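Local coordinates for protein D-alanine--D-alanine ligase (Coxiella burnetii, PDB 3TQT) that probably joins two D-alanines into D-alanyl-D-alanine at the cost of ATP, with magnesium or manganese, for the peptidoglycan of the bacterial cell wall, at residues Ala35-Ser40 with Leu343-Ile348; Lys26-Thr31 with Cys101-Val106; Ser192-Leu197 with Phe213-Arg218. All blocks are in the same frame, centred on the assembly; numbering follows the deposited sequence.

Contact 1 of 3, residues Ala35-Ser40 with Leu343-Ile348; sequences AKYLIS and LLDQLI
Tyr37 reaches from the start of strand 37-44 to the helix segment 343-348 and donates a hydrogen bond through its hydroxyl to Asp345, the OH to OD1 distance being 2.6 Å. The acceptor oxygen is met on its anti side, with the donor 25° out of the carboxylate plane, and it lies at the edge of the phenol ring, in the plane of the ring. Ring and carboxylate planes stand 42° apart. Nearly one turn further along the helix, Ile348 supplies the tight apolar half of the contact: its CD1 sits over one face of the Tyr37 ring, displaced toward the rim at CZ, 3.6 Å away, and makes a CH-pi contact. With CG1 turned beside its own backbone N (chi1 -72°) and the chain extended beyond, Ile348 presents just this methyl to the ring. The other face of the ring is backed by CB of the preceding residue, Lys36, so the phenol is held between methyl and methylene while its hydroxyl is tied at the end. Tyr37, Asp345 and Ile348 are all buried.

Lys36 forms the looser, exposed side. Its chain bends at chi2 and chi3 to cross the Asp345 side chain; CE passes 3.6 Å from Asp345 OD1, and NZ stops 4.1 Å from Asp345 OD2, beyond a salt bridge, though its charge may still favour the carboxylate. Strand 37-44 is hydrogen-bonded through its backbone to the parallel strand 5-12, whose Leu5 and Ile7 touch Tyr37; Ile7 also meets Ile348. This part of helix 340-370 lies against the sheet of the N-terminal domain, while its Leu343 and Leu347 pack on Leu235 of strand 228-236.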
ATOM      1  N   ALA A  35      30.196  -5.049  14.206  1.00 37.33           N
ATOM      2  CA  ALA A  35      30.194  -6.119  15.206  1.00 36.89           C
ATOM      3  C   ALA A  35      28.884  -6.901  15.192  1.00 31.97           C
ATOM      4  O   ALA A  35      28.861  -8.081  15.532  1.00 29.37           O
ATOM      5  CB  ALA A  35      30.460  -5.559  16.606  1.00 31.57           C
ATOM      6  N   LYS A  36      27.796  -6.252  14.792  1.00 26.54           N
ATOM      7  CA  LYS A  36      26.477  -6.870  14.911  1.00 29.27           C
ATOM      8  C   LYS A  36      25.975  -7.471  13.615  1.00 28.18           C
ATOM      9  O   LYS A  36      25.123  -8.354  13.632  1.00 27.27           O
ATOM     10  CB  LYS A  36      25.445  -5.838  15.366  1.00 34.01           C
ATOM     11  CG  LYS A  36      26.049  -4.720  16.147  1.00 48.74           C
ATOM     12  CD  LYS A  36      25.641  -4.771  17.585  1.00 53.04           C
ATOM     13  CE  LYS A  36      24.490  -3.828  17.841  1.00 43.49           C
ATOM     14  NZ  LYS A  36      24.256  -3.735  19.296  1.00 49.33           N
ATOM     15  N   TYR A  37      26.482  -6.976  12.490  1.00 24.65           N
ATOM     16  CA  TYR A  37      25.837  -7.254  11.213  1.00 26.94           C
ATOM     17  C   TYR A  37      26.789  -7.737  10.146  1.00 29.87           C
ATOM     18  O   TYR A  37      27.906  -7.243  10.031  1.00 29.23           O
ATOM     19  CB  TYR A  37      25.142  -5.994  10.691  1.00 22.09           C
ATOM     20  CG  TYR A  37      24.233  -5.358  11.703  1.00 20.56           C
ATOM     21  CD1 TYR A  37      23.129  -6.045  12.188  1.00 21.56           C
ATOM     22  CD2 TYR A  37      24.476  -4.071  12.174  1.00 21.39           C
ATOM     23  CE1 TYR A  37      22.288  -5.476  13.112  1.00 25.96           C
ATOM     24  CE2 TYR A  37      23.642  -3.496  13.112  1.00 21.53           C
ATOM     25  CZ  TYR A  37      22.547  -4.204  13.573  1.00 23.23           C
ATOM     26  OH  TYR A  37      21.703  -3.648  14.506  1.00 30.38           O
ATOM     27  N   LEU A  38      26.327  -8.706   9.366  1.00 22.95           N
ATOM     28  CA  LEU A  38      26.960  -9.022   8.099  1.00 25.72           C
ATOM     29  C   LEU A  38      26.110  -8.302   7.075  1.00 26.84           C
ATOM     30  O   LEU A  38      24.919  -8.576   6.942  1.00 24.37           O
ATOM     31  CB  LEU A  38      26.948 -10.521   7.825  1.00 26.38           C
ATOM     32  CG  LEU A  38      27.909 -11.351   8.663  1.00 31.37           C
ATOM     33  CD1 LEU A  38      27.704 -12.819   8.341  1.00 36.86           C
ATOM     34  CD2 LEU A  38      29.338 -10.926   8.388  1.00 29.18           C
ATOM     35  N   ILE A  39      26.720  -7.364   6.368  1.00 20.66           N
ATOM     36  CA  ILE A  39      25.970  -6.462   5.515  1.00 22.04           C
ATOM     37  C   ILE A  39      26.063  -6.910   4.065  1.00 29.78           C
ATOM     38  O   ILE A  39      27.159  -7.179   3.561  1.00 24.16           O
ATOM     39  CB  ILE A  39      26.520  -5.030   5.662  1.00 24.01           C
ATOM     40  CG1 ILE A  39      26.492  -4.614   7.132  1.00 24.88           C
ATOM     41  CG2 ILE A  39      25.754  -4.038   4.765  1.00 23.01           C
ATOM     42  CD1 ILE A  39      27.411  -3.473   7.463  1.00 29.23           C
ATOM     43  N   SER A  40      24.907  -7.031   3.419  1.00 24.57           N
ATOM     44  CA  SER A  40      24.828  -7.257   1.979  1.00 23.81           C
ATOM     45  C   SER A  40      24.095  -6.081   1.363  1.00 25.54           C
ATOM     46  O   SER A  40      23.179  -5.517   1.962  1.00 24.45           O
ATOM     47  CB  SER A  40      24.076  -8.554   1.660  1.00 25.90           C
ATOM     48  OG  SER A  40      24.732  -9.682   2.192  1.00 34.88           O
ATOM     49  N   LEU A 343      20.833   4.596  15.966  1.00 24.55           N
ATOM     50  CA  LEU A 343      19.594   4.793  15.230  1.00 21.83           C
ATOM     51  C   LEU A 343      19.351   3.572  14.344  1.00 21.72           C
ATOM     52  O   LEU A 343      18.261   3.007  14.332  1.00 18.28           O
ATOM     53  CB  LEU A 343      19.677   6.067  14.377  1.00 22.56           C
ATOM     54  CG  LEU A 343      18.578   6.279  13.335  1.00 18.24           C
ATOM     55  CD1 LEU A 343      17.173   6.306  13.981  1.00 18.06           C
ATOM     56  CD2 LEU A 343      18.835   7.567  12.545  1.00 24.01           C
ATOM     57  N   LEU A 344      20.379   3.157  13.607  1.00 21.41           N
ATOM     58  CA  LEU A 344      20.229   2.018  12.703  1.00 22.22           C
ATOM     59  C   LEU A 344      19.914   0.743  13.480  1.00 23.71           C
ATOM     60  O   LEU A 344      19.089  -0.059  13.044  1.00 18.18           O
ATOM     61  CB  LEU A 344      21.483   1.822  11.850  1.00 21.84           C
ATOM     62  CG  LEU A 344      21.845   3.004  10.948  1.00 21.09           C
ATOM     63  CD1 LEU A 344      23.147   2.718  10.185  1.00 19.86           C
ATOM     64  CD2 LEU A 344      20.694   3.310   9.999  1.00 23.49           C
ATOM     65  N   ASP A 345      20.573   0.543  14.622  1.00 22.36           N
ATOM     66  CA  ASP A 345      20.268  -0.635  15.443  1.00 19.88           C
ATOM     67  C   ASP A 345      18.800  -0.630  15.847  1.00 21.77           C
ATOM     68  O   ASP A 345      18.119  -1.663  15.813  1.00 21.46           O
ATOM     69  CB  ASP A 345      21.123  -0.688  16.719  1.00 22.63           C
ATOM     70  CG  ASP A 345      22.603  -0.892  16.438  1.00 30.24           C
ATOM     71  OD1 ASP A 345      22.943  -1.607  15.471  1.00 28.17           O
ATOM     72  OD2 ASP A 345      23.427  -0.339  17.202  1.00 25.47           O
ATOM     73  N   GLN A 346      18.316   0.534  16.261  1.00 25.36           N
ATOM     74  CA  GLN A 346      16.921   0.649  16.672  1.00 22.98           C
ATOM     75  C   GLN A 346      15.963   0.367  15.515  1.00 22.40           C
ATOM     76  O   GLN A 346      14.965  -0.343  15.679  1.00 18.13           O
ATOM     77  CB  GLN A 346      16.675   2.018  17.320  1.00 23.88           C
ATOM     78  CG  GLN A 346      17.417   2.098  18.667  1.00 30.66           C
ATOM     79  CD  GLN A 346      17.029   3.287  19.517  1.00 38.75           C
ATOM     80  OE1 GLN A 346      15.953   3.862  19.354  1.00 40.02           O
ATOM     81  NE2 GLN A 346      17.907   3.654  20.449  1.00 38.24           N
ATOM     82  N   LEU A 347      16.283   0.884  14.334  1.00 18.77           N
ATOM     83  CA  LEU A 347      15.435   0.619  13.174  1.00 18.91           C
ATOM     84  C   LEU A 347      15.390  -0.878  12.858  1.00 17.09           C
ATOM     85  O   LEU A 347      14.332  -1.422  12.549  1.00 19.36           O
ATOM     86  CB  LEU A 347      15.908   1.420  11.964  1.00 16.63           C
ATOM     87  CG  LEU A 347      15.636   2.923  12.081  1.00 19.98           C
ATOM     88  CD1 LEU A 347      16.467   3.680  11.059  1.00 20.22           C
ATOM     89  CD2 LEU A 347      14.147   3.191  11.899  1.00 18.37           C
ATOM     90  N   ILE A 348      16.538  -1.540  12.938  1.00 17.70           N
ATOM     91  CA  ILE A 348      16.570  -2.979  12.696  1.00 18.35           C
ATOM     92  C   ILE A 348      15.791  -3.737  13.779  1.00 21.94           C
ATOM     93  O   ILE A 348      15.018  -4.643  13.476  1.00 18.80           O
ATOM     94  CB  ILE A 348      18.022  -3.491  12.568  1.00 18.47           C
ATOM     95  CG1 ILE A 348      18.626  -3.015  11.238  1.00 20.36           C
ATOM     96  CG2 ILE A 348      18.089  -5.006  12.703  1.00 19.33           C
ATOM     97  CD1 ILE A 348      20.145  -3.097  11.190  1.00 25.12           C
TER

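Contact 2 of 3, residues Lys26-Thr31 with Cys101-Val106; sequences KNIVNT and CVFPMV
Phe103 and Met105 both close on one methyl group, CD1 of Ile28, which helix 18-31 directs at the strand segment. Taken along the chain, the strand begins with Cys101 and Val102, whose side chains pack instead on strand 5-12. Phe103 is the first to meet the helix. Ile28 CD1 lies over one face of its ring, 4.2 Å from the centroid and 28° off the ring normal, and comes nearest to CE2 at 3.8 Å; the geometry is that of a CH-pi contact. The same ring touches Val9 of the neighbouring strand and Leu344 of helix 340-370, so it is walled in by several parts of the chain.

Strands 37-44, 5-12 and 101-104 run parallel in that order across the sheet, and helix 18-31 follows strand 5-12 and leads into strand 37-44. This is a beta-alpha-beta crossover of the Rossmann-like N-terminal domain, right-handed as is usual for that unit, with the helix packed across the sheet and Ile28 reaching over to strand 101-104, an outermost strand of the sheet within this chain.

Past Pro104 the chain reaches Met105, whose side chain again points at the helix. Its CG is anti to the backbone N (chi1 -169°), and bends at chi2 and chi3 fold the thioether back, bringing CE to 3.6 Å from Ile28 CD1, with CG a little farther from that methyl at 3.8 Å. Ile28, Phe103 and Met105 are all buried. The backbone O of Met105 is hydrogen-bonded to OG of Ser21, also on helix 18-31, and the Met105 side chain touches Ile320.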
ATOM      1  N   LYS A  26      25.035   4.020   1.129  1.00 26.69           N
ATOM      2  CA  LYS A  26      26.446   4.020   1.477  1.00 28.24           C
ATOM      3  C   LYS A  26      26.644   4.468   2.917  1.00 24.16           C
ATOM      4  O   LYS A  26      27.433   3.892   3.649  1.00 23.72           O
ATOM      5  CB  LYS A  26      27.252   4.891   0.522  1.00 26.81           C
ATOM      6  CG  LYS A  26      27.415   4.287  -0.855  1.00 30.09           C
ATOM      7  CD  LYS A  26      28.234   5.217  -1.735  1.00 39.23           C
ATOM      8  CE  LYS A  26      28.472   4.622  -3.107  1.00 43.89           C
ATOM      9  NZ  LYS A  26      29.842   4.067  -3.231  1.00 33.90           N
ATOM     10  N   ASN A  27      25.919   5.493   3.332  1.00 25.29           N
ATOM     11  CA  ASN A  27      26.049   5.962   4.700  1.00 27.01           C
ATOM     12  C   ASN A  27      25.604   4.890   5.674  1.00 22.30           C
ATOM     13  O   ASN A  27      26.256   4.636   6.681  1.00 25.50           O
ATOM     14  CB  ASN A  27      25.216   7.223   4.926  1.00 31.48           C
ATOM     15  CG  ASN A  27      25.395   7.789   6.315  1.00 32.54           C
ATOM     16  OD1 ASN A  27      26.511   7.855   6.829  1.00 35.04           O
ATOM     17  ND2 ASN A  27      24.296   8.179   6.942  1.00 24.59           N
ATOM     18  N   ILE A  28      24.476   4.269   5.367  1.00 18.98           N
ATOM     19  CA  ILE A  28      23.956   3.215   6.215  1.00 21.51           C
ATOM     20  C   ILE A  28      24.966   2.069   6.288  1.00 25.50           C
ATOM     21  O   ILE A  28      25.283   1.574   7.369  1.00 23.57           O
ATOM     22  CB  ILE A  28      22.610   2.720   5.680  1.00 20.97           C
ATOM     23  CG1 ILE A  28      21.536   3.784   5.950  1.00 27.33           C
ATOM     24  CG2 ILE A  28      22.229   1.372   6.323  1.00 21.11           C
ATOM     25  CD1 ILE A  28      20.236   3.542   5.231  1.00 27.45           C
ATOM     26  N   VAL A  29      25.480   1.660   5.134  1.00 22.26           N
ATOM     27  CA  VAL A  29      26.440   0.551   5.097  1.00 23.02           C
ATOM     28  C   VAL A  29      27.706   0.910   5.866  1.00 27.88           C
ATOM     29  O   VAL A  29      28.271   0.092   6.581  1.00 24.80           O
ATOM     30  CB  VAL A  29      26.771   0.141   3.659  1.00 23.01           C
ATOM     31  CG1 VAL A  29      28.041  -0.700   3.609  1.00 25.49           C
ATOM     32  CG2 VAL A  29      25.583  -0.631   3.069  1.00 24.15           C
ATOM     33  N   ASN A  30      28.124   2.158   5.737  1.00 26.72           N
ATOM     34  CA  ASN A  30      29.315   2.635   6.423  1.00 26.03           C
ATOM     35  C   ASN A  30      29.103   2.767   7.927  1.00 27.28           C
ATOM     36  O   ASN A  30      30.052   2.731   8.709  1.00 29.41           O
ATOM     37  CB  ASN A  30      29.733   3.990   5.843  1.00 24.31           C
ATOM     38  CG  ASN A  30      31.106   4.416   6.308  1.00 38.32           C
ATOM     39  OD1 ASN A  30      32.026   3.604   6.352  1.00 34.66           O
ATOM     40  ND2 ASN A  30      31.251   5.689   6.667  1.00 33.06           N
ATOM     41  N   THR A  31      27.847   2.909   8.326  1.00 25.97           N
ATOM     42  CA  THR A  31      27.522   3.246   9.705  1.00 24.61           C
ATOM     43  C   THR A  31      26.974   2.064  10.507  1.00 27.52           C
ATOM     44  O   THR A  31      27.043   2.065  11.739  1.00 29.72           O
ATOM     45  CB  THR A  31      26.545   4.446   9.745  1.00 29.85           C
ATOM     46  OG1 THR A  31      27.161   5.566   9.083  1.00 32.33           O
ATOM     47  CG2 THR A  31      26.228   4.837  11.163  1.00 33.22           C
ATOM     48  N   CYS A 101      17.061  -9.241   8.035  1.00 24.87           N
ATOM     49  CA  CYS A 101      16.306  -8.003   8.009  1.00 24.18           C
ATOM     50  C   CYS A 101      16.732  -7.190   6.805  1.00 23.46           C
ATOM     51  O   CYS A 101      17.908  -7.169   6.430  1.00 21.36           O
ATOM     52  CB  CYS A 101      16.499  -7.210   9.309  1.00 18.52           C
ATOM     53  SG  CYS A 101      15.539  -5.664   9.400  1.00 25.41           S
ATOM     54  N   VAL A 102      15.760  -6.539   6.181  1.00 19.21           N
ATOM     55  CA  VAL A 102      16.025  -5.758   4.984  1.00 17.90           C
ATOM     56  C   VAL A 102      15.866  -4.285   5.302  1.00 22.24           C
ATOM     57  O   VAL A 102      14.959  -3.893   6.029  1.00 23.56           O
ATOM     58  CB  VAL A 102      15.080  -6.173   3.839  1.00 15.86           C
ATOM     59  CG1 VAL A 102      15.240  -5.253   2.652  1.00 15.63           C
ATOM     60  CG2 VAL A 102      15.330  -7.636   3.458  1.00 23.68           C
ATOM     61  N   PHE A 103      16.771  -3.473   4.773  1.00 20.60           N
ATOM     62  CA  PHE A 103      16.704  -2.046   4.969  1.00 21.01           C
ATOM     63  C   PHE A 103      16.373  -1.445   3.610  1.00 27.07           C
ATOM     64  O   PHE A 103      17.257  -1.244   2.793  1.00 24.31           O
ATOM     65  CB  PHE A 103      18.063  -1.548   5.464  1.00 30.54           C
ATOM     66  CG  PHE A 103      17.985  -0.375   6.397  1.00 26.48           C
ATOM     67  CD1 PHE A 103      18.525  -0.451   7.672  1.00 37.14           C
ATOM     68  CD2 PHE A 103      17.359   0.793   6.008  1.00 27.54           C
ATOM     69  CE1 PHE A 103      18.452   0.623   8.524  1.00 25.99           C
ATOM     70  CE2 PHE A 103      17.290   1.871   6.855  1.00 32.02           C
ATOM     71  CZ  PHE A 103      17.838   1.784   8.114  1.00 30.01           C
ATOM     72  N   PRO A 104      15.079  -1.204   3.345  1.00 24.58           N
ATOM     73  CA  PRO A 104      14.714  -0.660   2.047  1.00 27.18           C
ATOM     74  C   PRO A 104      15.214   0.784   2.013  1.00 35.64           C
ATOM     75  O   PRO A 104      14.860   1.581   2.887  1.00 33.16           O
ATOM     76  CB  PRO A 104      13.177  -0.711   2.052  1.00 22.30           C
ATOM     77  CG  PRO A 104      12.782  -1.395   3.314  1.00 24.97           C
ATOM     78  CD  PRO A 104      13.927  -1.288   4.255  1.00 23.88           C
ATOM     79  N   MET A 105      16.067   1.115   1.053  1.00 21.63           N
ATOM     80  CA  MET A 105      16.601   2.462   1.029  1.00 20.80           C
ATOM     81  C   MET A 105      16.510   2.977  -0.386  1.00 31.94           C
ATOM     82  O   MET A 105      17.395   3.672  -0.874  1.00 37.89           O
ATOM     83  CB  MET A 105      18.027   2.513   1.584  1.00 28.78           C
ATOM     84  CG  MET A 105      18.574   3.928   1.832  1.00 30.40           C
ATOM     85  SD  MET A 105      17.455   5.074   2.696  1.00 35.51           S
ATOM     86  CE  MET A 105      16.914   4.052   4.078  1.00 26.94           C
ATOM     87  N   VAL A 106      15.417   2.605  -1.036  1.00 23.04           N
ATOM     88  CA  VAL A 106      15.055   3.169  -2.319  1.00 24.59           C
ATOM     89  C   VAL A 106      14.063   4.303  -2.074  1.00 31.92           C
ATOM     90  O   VAL A 106      12.979   4.079  -1.524  1.00 37.06           O
ATOM     91  CB  VAL A 106      14.423   2.108  -3.226  1.00 24.41           C
ATOM     92  CG1 VAL A 106      13.860   2.759  -4.486  1.00 25.07           C
ATOM     93  CG2 VAL A 106      15.442   1.040  -3.574  1.00 32.29           C
TER

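Contact 3 of 3, residues Ser192-Leu197 with Phe213-Arg218; sequences SSVATL and FRYDDR
Val194 and Tyr215 carry the apolar part of this contact, their side chains crossing at about a right angle. Val194 CG1 comes obliquely to the phenol of Tyr215, 3.4 Å from CE2 and 3.6 Å from CZ. It is the methyl anti to the backbone N (chi1 165°), which turns it to the ring. Ala195 adds a lighter touch, its CB 4.2 Å from CD2 of Tyr215. Leu190 also packs on the tyrosine.

Both segments belong to the ATP-grasp region and fall in the range predicted to bind ATP. Strand 196-199 edges an antiparallel four-stranded sheet; helix 202-212 then leads to the 213-218 loop, which returns the chain to strand 219-223 of the same sheet.

Hydrogen bonds shape each side separately. Ser192 OG accepts from the backbone N of Val194 at 3.2 Å, an ST turn that leads into the short 3-10 turn, although Ser192 is poorly ordered. The Tyr215 hydroxyl bonds to OE2 of Glu211 near the end of helix 202-212, and Asp216 OD2 to Ser189.

Between subunits, Lys368 of the second subunit packs on both Val194 and Tyr215, while Asp217 OD2 is hydrogen-bonded to Gln358 of that subunit.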
ATOM      1  N   SER A 192      10.492  14.996  -7.185  1.00 58.37           N
ATOM      2  CA  SER A 192      11.312  15.864  -8.027  1.00 61.87           C
ATOM      3  C   SER A 192      10.657  17.226  -8.250  1.00 59.60           C
ATOM      4  O   SER A 192       9.437  17.332  -8.372  1.00 54.60           O
ATOM      5  CB  SER A 192      11.609  15.197  -9.371  1.00 64.18           C
ATOM      6  OG  SER A 192      12.163  16.118 -10.293  1.00 65.07           O
ATOM      7  N   SER A 193      11.488  18.263  -8.296  1.00 62.30           N
ATOM      8  CA  SER A 193      11.027  19.632  -8.485  1.00 55.93           C
ATOM      9  C   SER A 193      10.332  19.821  -9.829  1.00 48.23           C
ATOM     10  O   SER A 193       9.558  20.758 -10.009  1.00 45.76           O
ATOM     11  CB  SER A 193      12.206  20.598  -8.381  1.00 66.87           C
ATOM     12  OG  SER A 193      13.145  20.354  -9.414  1.00 69.47           O
ATOM     13  N   VAL A 194      10.624  18.936 -10.775  1.00 40.32           N
ATOM     14  CA  VAL A 194       9.977  18.964 -12.078  1.00 48.97           C
ATOM     15  C   VAL A 194       8.458  18.855 -11.915  1.00 47.05           C
ATOM     16  O   VAL A 194       7.688  19.366 -12.736  1.00 36.96           O
ATOM     17  CB  VAL A 194      10.490  17.806 -12.967  1.00 56.55           C
ATOM     18  CG1 VAL A 194       9.577  17.590 -14.161  1.00 66.11           C
ATOM     19  CG2 VAL A 194      11.922  18.074 -13.418  1.00 55.57           C
ATOM     20  N   ALA A 195       8.036  18.195 -10.840  1.00 42.81           N
ATOM     21  CA  ALA A 195       6.624  17.891 -10.644  1.00 38.90           C
ATOM     22  C   ALA A 195       5.950  18.781  -9.609  1.00 35.80           C
ATOM     23  O   ALA A 195       4.876  18.443  -9.131  1.00 27.42           O
ATOM     24  CB  ALA A 195       6.445  16.420 -10.272  1.00 33.77           C
ATOM     25  N   THR A 196       6.588  19.899  -9.255  1.00 32.18           N
ATOM     26  CA  THR A 196       6.008  20.879  -8.334  1.00 29.53           C
ATOM     27  C   THR A 196       6.137  22.273  -8.940  1.00 36.47           C
ATOM     28  O   THR A 196       7.226  22.832  -9.009  1.00 40.91           O
ATOM     29  CB  THR A 196       6.708  20.861  -6.960  1.00 36.42           C
ATOM     30  OG1 THR A 196       6.530  19.582  -6.350  1.00 39.61           O
ATOM     31  CG2 THR A 196       6.124  21.916  -6.050  1.00 39.21           C
ATOM     32  N   LEU A 197       5.017  22.827  -9.389  1.00 28.35           N
ATOM     33  CA  LEU A 197       5.032  24.026 -10.201  1.00 31.60           C
ATOM     34  C   LEU A 197       4.347  25.191  -9.501  1.00 31.40           C
ATOM     35  O   LEU A 197       3.172  25.104  -9.163  1.00 27.37           O
ATOM     36  CB  LEU A 197       4.351  23.734 -11.539  1.00 31.35           C
ATOM     37  CG  LEU A 197       4.916  22.542 -12.310  1.00 35.10           C
ATOM     38  CD1 LEU A 197       4.214  22.394 -13.644  1.00 34.83           C
ATOM     39  CD2 LEU A 197       6.417  22.717 -12.508  1.00 46.34           C
ATOM     40  N   PHE A 213       0.191  16.501 -15.216  1.00 19.92           N
ATOM     41  CA  PHE A 213      -0.510  15.300 -15.672  1.00 20.24           C
ATOM     42  C   PHE A 213       0.261  14.519 -16.720  1.00 27.01           C
ATOM     43  O   PHE A 213      -0.168  13.434 -17.124  1.00 28.52           O
ATOM     44  CB  PHE A 213      -1.897  15.614 -16.196  1.00 19.24           C
ATOM     45  CG  PHE A 213      -2.916  15.825 -15.123  1.00 22.27           C
ATOM     46  CD1 PHE A 213      -2.927  15.030 -13.987  1.00 23.11           C
ATOM     47  CD2 PHE A 213      -3.862  16.827 -15.245  1.00 24.61           C
ATOM     48  CE1 PHE A 213      -3.878  15.236 -12.992  1.00 21.15           C
ATOM     49  CE2 PHE A 213      -4.809  17.025 -14.256  1.00 22.25           C
ATOM     50  CZ  PHE A 213      -4.808  16.236 -13.135  1.00 18.44           C
ATOM     51  N   ARG A 214       1.387  15.063 -17.166  1.00 20.52           N
ATOM     52  CA  ARG A 214       2.297  14.276 -17.987  1.00 25.76           C
ATOM     53  C   ARG A 214       3.154  13.343 -17.122  1.00 24.40           C
ATOM     54  O   ARG A 214       3.764  12.411 -17.630  1.00 25.03           O
ATOM     55  CB  ARG A 214       3.208  15.178 -18.825  1.00 29.83           C
ATOM     56  CG  ARG A 214       2.470  16.028 -19.861  1.00 30.98           C
ATOM     57  CD  ARG A 214       3.403  17.068 -20.497  1.00 39.64           C
ATOM     58  NE  ARG A 214       4.592  16.475 -21.110  1.00 54.16           N
ATOM     59  CZ  ARG A 214       4.647  16.020 -22.362  1.00 72.70           C
ATOM     60  NH1 ARG A 214       3.574  16.082 -23.141  1.00 81.93           N
ATOM     61  NH2 ARG A 214       5.773  15.500 -22.840  1.00 71.68           N
ATOM     62  N   TYR A 215       3.189  13.597 -15.816  1.00 24.77           N
ATOM     63  CA  TYR A 215       4.073  12.857 -14.908  1.00 25.31           C
ATOM     64  C   TYR A 215       3.342  11.942 -13.929  1.00 24.94           C
ATOM     65  O   TYR A 215       3.861  10.902 -13.535  1.00 25.22           O
ATOM     66  CB  TYR A 215       4.893  13.837 -14.082  1.00 24.77           C
ATOM     67  CG  TYR A 215       5.593  14.869 -14.912  1.00 27.93           C
ATOM     68  CD1 TYR A 215       6.072  14.555 -16.172  1.00 34.14           C
ATOM     69  CD2 TYR A 215       5.778  16.160 -14.438  1.00 27.75           C
ATOM     70  CE1 TYR A 215       6.714  15.495 -16.944  1.00 36.64           C
ATOM     71  CE2 TYR A 215       6.416  17.110 -15.206  1.00 27.97           C
ATOM     72  CZ  TYR A 215       6.885  16.770 -16.454  1.00 36.32           C
ATOM     73  OH  TYR A 215       7.528  17.706 -17.224  1.00 38.01           O
ATOM     74  N   ASP A 216       2.160  12.359 -13.505  1.00 24.55           N
ATOM     75  CA  ASP A 216       1.434  11.643 -12.458  1.00 25.73           C
ATOM     76  C   ASP A 216      -0.035  11.629 -12.854  1.00 23.99           C
ATOM     77  O   ASP A 216      -0.496  12.497 -13.595  1.00 27.42           O
ATOM     78  CB  ASP A 216       1.632  12.347 -11.108  1.00 23.16           C
ATOM     79  CG  ASP A 216       1.434  11.420  -9.919  1.00 26.82           C
ATOM     80  OD1 ASP A 216       0.756  10.390 -10.083  1.00 25.65           O
ATOM     81  OD2 ASP A 216       1.962  11.725  -8.822  1.00 23.38           O
ATOM     82  N   ASP A 217      -0.790  10.655 -12.373  1.00 18.74           N
ATOM     83  CA  ASP A 217      -2.183  10.580 -12.796  1.00 23.52           C
ATOM     84  C   ASP A 217      -3.104  11.292 -11.820  1.00 20.46           C
ATOM     85  O   ASP A 217      -4.323  11.242 -11.937  1.00 20.52           O
ATOM     86  CB  ASP A 217      -2.628   9.127 -13.014  1.00 31.74           C
ATOM     87  CG  ASP A 217      -2.495   8.272 -11.767  1.00 38.66           C
ATOM     88  OD1 ASP A 217      -2.149   8.802 -10.691  1.00 38.12           O
ATOM     89  OD2 ASP A 217      -2.758   7.056 -11.861  1.00 59.61           O
ATOM     90  N   ARG A 218      -2.518  11.978 -10.857  1.00 21.52           N
ATOM     91  CA  ARG A 218      -3.323  12.782  -9.963  1.00 19.25           C
ATOM     92  C   ARG A 218      -2.442  13.884  -9.428  1.00 18.21           C
ATOM     93  O   ARG A 218      -1.247  13.696  -9.229  1.00 21.95           O
ATOM     94  CB  ARG A 218      -3.867  11.931  -8.819  1.00 21.13           C
ATOM     95  CG  ARG A 218      -5.080  12.519  -8.120  1.00 22.54           C
ATOM     96  CD  ARG A 218      -5.717  11.480  -7.163  1.00 20.26           C
ATOM     97  NE  ARG A 218      -4.910  11.279  -5.962  1.00 20.22           N
ATOM     98  CZ  ARG A 218      -4.255  10.161  -5.669  1.00 26.02           C
ATOM     99  NH1 ARG A 218      -4.307   9.106  -6.489  1.00 23.41           N
ATOM    100  NH2 ARG A 218      -3.554  10.091  -4.546  1.00 24.37           N
TER

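How the contacts relate
Contacts 1 and 2 form one continuous packed region, their centres about 9 Å apart. Leu344 of the 343-348 helix segment bridges them: its CD2 lies 3.7 Å from Phe103 CZ and its CD1 3.7 Å from the Ile28 carbonyl O. Both contacts reach the same N-terminal sheet, and their segments alternate along the chain. Contact 3 stands apart, on the opposite side of the chain's centre, about 36 Å from contact 1 and 28 Å from contact 2 between centres, with nearest atoms about 22 and 12 Å away. Contact 1 lies away from the annotated sites. Side chain to side chain, Met105 is about 10 Å from Asn318 and Ala195 about 11 Å from Glu316, both predicted magnesium ligands.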